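Local coordinates for hypothetical protein PH0107 (PDB 2YZI) that is of unknown function but, as a protein with two CBS domains, probably senses or binds an adenosine-containing ligand, at residues I103-I108 with I117-D122. Residues are numbered along the deposited sequence; the frame is centred on the assembly and turned at random.
Sequences IKHILI and IFTLSD
Ile106 and Phe118 form an antiparallel hydrogen-bonded pair of the hairpin of strands 105-110 and 113-119: Ile106 N gives to Phe118 O, and Phe118 N returns a nearly straight bond to Ile106 O at 2.9 Å (170°). On the face carrying this pair, Ile106 CG2 sits 3.8 Å from Phe118 CB and near the plane of the ring, at its edge. Phe118 CG lies anti to the backbone N (chi1 178°), and the ring packs on Leu95 and Met98 of helix 91-101, a place suited to a large apolar group. Ile108 CD1 also touches Phe118 CB, at 4.0 Å. The opposite face carries Ile117, whose CD1 touches His105 CB at 3.8 Å; beyond it lies strand 40-44 of the first CBS domain. Branched Ile106, Ile108 and Ile117 suit this buried strand surface of the second CBS domain. At the strand-to-helix junction, Leu120 N makes a weak bond to Lys104 O, while Thr119 and Asp122 close a capping box. Thr119 suits the N-cap because its OG1 both accepts from Asp122 N (3.2 Å) and donates to Asp122 OD2; the carboxylate, turned back, also takes Thr119 N at 2.7 Å through the anti lone pair of OD2. A valine at Thr119 would probably leave Asp122 N without its cap and OD2 with one donor fewer.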
ATOM      1  N   ILE B 103       6.644   1.651  -7.199  1.00 26.19           N
ATOM      2  CA  ILE B 103       6.337   0.465  -6.413  1.00 25.31           C
ATOM      3  C   ILE B 103       6.223   0.752  -4.921  1.00 25.59           C
ATOM      4  O   ILE B 103       6.787   1.725  -4.415  1.00 26.32           O
ATOM      5  CB  ILE B 103       7.383  -0.642  -6.638  1.00 23.79           C
ATOM      6  CG1 ILE B 103       8.783  -0.103  -6.347  1.00 24.27           C
ATOM      7  CG2 ILE B 103       7.280  -1.174  -8.065  1.00 23.14           C
ATOM      8  CD1 ILE B 103       9.866  -1.163  -6.439  1.00 22.10           C
ATOM      9  N   LYS B 104       5.480  -0.099  -4.223  1.00 24.75           N
ATOM     10  CA  LYS B 104       5.269   0.051  -2.787  1.00 25.07           C
ATOM     11  C   LYS B 104       6.086  -0.967  -2.005  1.00 24.47           C
ATOM     12  O   LYS B 104       6.140  -0.922  -0.774  1.00 24.02           O
ATOM     13  CB  LYS B 104       3.789  -0.136  -2.452  1.00 27.36           C
ATOM     14  CG  LYS B 104       2.869   0.902  -3.053  1.00 30.98           C
ATOM     15  CD  LYS B 104       1.445   0.721  -2.544  1.00 32.91           C
ATOM     16  CE  LYS B 104       0.567   1.898  -2.924  1.00 34.99           C
ATOM     17  NZ  LYS B 104      -0.780   1.796  -2.295  1.00 36.63           N
ATOM     18  N   HIS B 105       6.707  -1.893  -2.729  1.00 22.08           N
ATOM     19  CA  HIS B 105       7.523  -2.935  -2.115  1.00 21.75           C
ATOM     20  C   HIS B 105       8.724  -3.184  -3.013  1.00 21.22           C
ATOM     21  O   HIS B 105       8.591  -3.208  -4.231  1.00 21.66           O
ATOM     22  CB  HIS B 105       6.733  -4.249  -1.984  1.00 21.64           C
ATOM     23  CG  HIS B 105       5.246  -4.070  -1.945  1.00 24.05           C
ATOM     24  ND1 HIS B 105       4.528  -3.568  -3.010  1.00 24.72           N
ATOM     25  CD2 HIS B 105       4.342  -4.325  -0.971  1.00 24.04           C
ATOM     26  CE1 HIS B 105       3.247  -3.521  -2.692  1.00 24.53           C
ATOM     27  NE2 HIS B 105       3.107  -3.974  -1.460  1.00 24.93           N
ATOM     28  N   ILE B 106       9.894  -3.368  -2.416  1.00 19.36           N
ATOM     29  CA  ILE B 106      11.099  -3.643  -3.193  1.00 18.51           C
ATOM     30  C   ILE B 106      11.921  -4.732  -2.506  1.00 18.97           C
ATOM     31  O   ILE B 106      12.268  -4.617  -1.331  1.00 19.10           O
ATOM     32  CB  ILE B 106      11.955  -2.359  -3.387  1.00 18.64           C
ATOM     33  CG1 ILE B 106      13.081  -2.637  -4.380  1.00 18.51           C
ATOM     34  CG2 ILE B 106      12.503  -1.873  -2.049  1.00 18.00           C
ATOM     35  CD1 ILE B 106      13.813  -1.398  -4.866  1.00 18.09           C
ATOM     36  N   LEU B 107      12.210  -5.804  -3.241  1.00 18.17           N
ATOM     37  CA  LEU B 107      12.981  -6.918  -2.692  1.00 17.48           C
ATOM     38  C   LEU B 107      14.432  -6.516  -2.448  1.00 19.10           C
ATOM     39  O   LEU B 107      15.017  -5.767  -3.229  1.00 18.54           O
ATOM     40  CB  LEU B 107      12.915  -8.129  -3.634  1.00 14.19           C
ATOM     41  CG  LEU B 107      11.548  -8.822  -3.720  1.00 14.55           C
ATOM     42  CD1 LEU B 107      11.536  -9.887  -4.793  1.00 14.00           C
ATOM     43  CD2 LEU B 107      11.228  -9.434  -2.376  1.00 14.41           C
ATOM     44  N   ILE B 108      15.006  -6.997  -1.350  1.00 19.24           N
ATOM     45  CA  ILE B 108      16.385  -6.679  -1.031  1.00 19.34           C
ATOM     46  C   ILE B 108      17.282  -7.850  -1.401  1.00 21.87           C
ATOM     47  O   ILE B 108      16.978  -9.014  -1.134  1.00 20.83           O
ATOM     48  CB  ILE B 108      16.561  -6.333   0.458  1.00 18.46           C
ATOM     49  CG1 ILE B 108      15.564  -5.229   0.867  1.00 18.91           C
ATOM     50  CG2 ILE B 108      17.989  -5.866   0.712  1.00 17.18           C
ATOM     51  CD1 ILE B 108      15.672  -3.936   0.062  1.00 14.93           C
ATOM     52  N   ILE B 117      12.864  -7.514   2.289  1.00 18.18           N
ATOM     53  CA  ILE B 117      12.026  -6.642   1.491  1.00 18.34           C
ATOM     54  C   ILE B 117      11.821  -5.332   2.234  1.00 18.62           C
ATOM     55  O   ILE B 117      11.779  -5.313   3.464  1.00 18.56           O
ATOM     56  CB  ILE B 117      10.655  -7.296   1.237  1.00 16.31           C
ATOM     57  CG1 ILE B 117       9.848  -6.454   0.248  1.00 16.46           C
ATOM     58  CG2 ILE B 117       9.909  -7.464   2.559  1.00 15.96           C
ATOM     59  CD1 ILE B 117       8.512  -7.058  -0.099  1.00 14.92           C
ATOM     60  N   PHE B 118      11.720  -4.235   1.490  1.00 18.20           N
ATOM     61  CA  PHE B 118      11.475  -2.935   2.094  1.00 18.47           C
ATOM     62  C   PHE B 118      10.144  -2.436   1.547  1.00 19.68           C
ATOM     63  O   PHE B 118       9.939  -2.398   0.334  1.00 21.15           O
ATOM     64  CB  PHE B 118      12.584  -1.942   1.753  1.00 18.34           C
ATOM     65  CG  PHE B 118      12.344  -0.558   2.310  1.00 16.16           C
ATOM     66  CD1 PHE B 118      12.362  -0.331   3.683  1.00 15.92           C
ATOM     67  CD2 PHE B 118      12.081   0.508   1.460  1.00 14.28           C
ATOM     68  CE1 PHE B 118      12.114   0.944   4.212  1.00 16.35           C
ATOM     69  CE2 PHE B 118      11.831   1.798   1.978  1.00 17.22           C
ATOM     70  CZ  PHE B 118      11.849   2.012   3.359  1.00 14.50           C
ATOM     71  N   THR B 119       9.241  -2.060   2.444  1.00 19.16           N
ATOM     72  CA  THR B 119       7.913  -1.602   2.040  1.00 20.17           C
ATOM     73  C   THR B 119       7.619  -0.194   2.538  1.00 19.67           C
ATOM     74  O   THR B 119       8.408   0.383   3.277  1.00 19.33           O
ATOM     75  CB  THR B 119       6.814  -2.555   2.588  1.00 20.77           C
ATOM     76  OG1 THR B 119       6.691  -2.394   4.010  1.00 20.78           O
ATOM     77  CG2 THR B 119       7.176  -3.995   2.288  1.00 20.44           C
ATOM     78  N   LEU B 120       6.483   0.360   2.126  1.00 20.54           N
ATOM     79  CA  LEU B 120       6.118   1.699   2.569  1.00 21.50           C
ATOM     80  C   LEU B 120       5.807   1.651   4.054  1.00 20.16           C
ATOM     81  O   LEU B 120       5.988   2.640   4.763  1.00 19.65           O
ATOM     82  CB  LEU B 120       4.920   2.240   1.785  1.00 21.14           C
ATOM     83  CG  LEU B 120       5.212   2.572   0.315  1.00 22.60           C
ATOM     84  CD1 LEU B 120       4.146   3.515  -0.207  1.00 22.10           C
ATOM     85  CD2 LEU B 120       6.583   3.221   0.182  1.00 20.65           C
ATOM     86  N   SER B 121       5.349   0.493   4.525  1.00 19.07           N
ATOM     87  CA  SER B 121       5.058   0.328   5.948  1.00 20.20           C
ATOM     88  C   SER B 121       6.368   0.439   6.718  1.00 19.85           C
ATOM     89  O   SER B 121       6.407   1.013   7.809  1.00 20.22           O
ATOM     90  CB  SER B 121       4.409  -1.029   6.228  1.00 19.58           C
ATOM     91  OG  SER B 121       3.077  -1.063   5.747  1.00 20.96           O
ATOM     92  N   ASP B 122       7.439  -0.111   6.150  1.00 20.66           N
ATOM     93  CA  ASP B 122       8.746  -0.032   6.788  1.00 21.81           C
ATOM     94  C   ASP B 122       9.168   1.436   6.884  1.00 21.44           C
ATOM     95  O   ASP B 122       9.731   1.862   7.896  1.00 21.68           O
ATOM     96  CB  ASP B 122       9.785  -0.820   5.997  1.00 24.43           C
ATOM     97  CG  ASP B 122       9.550  -2.312   6.057  1.00 28.10           C
ATOM     98  OD1 ASP B 122       9.545  -2.870   7.175  1.00 30.60           O
ATOM     99  OD2 ASP B 122       9.379  -2.933   4.986  1.00 28.95           O
TER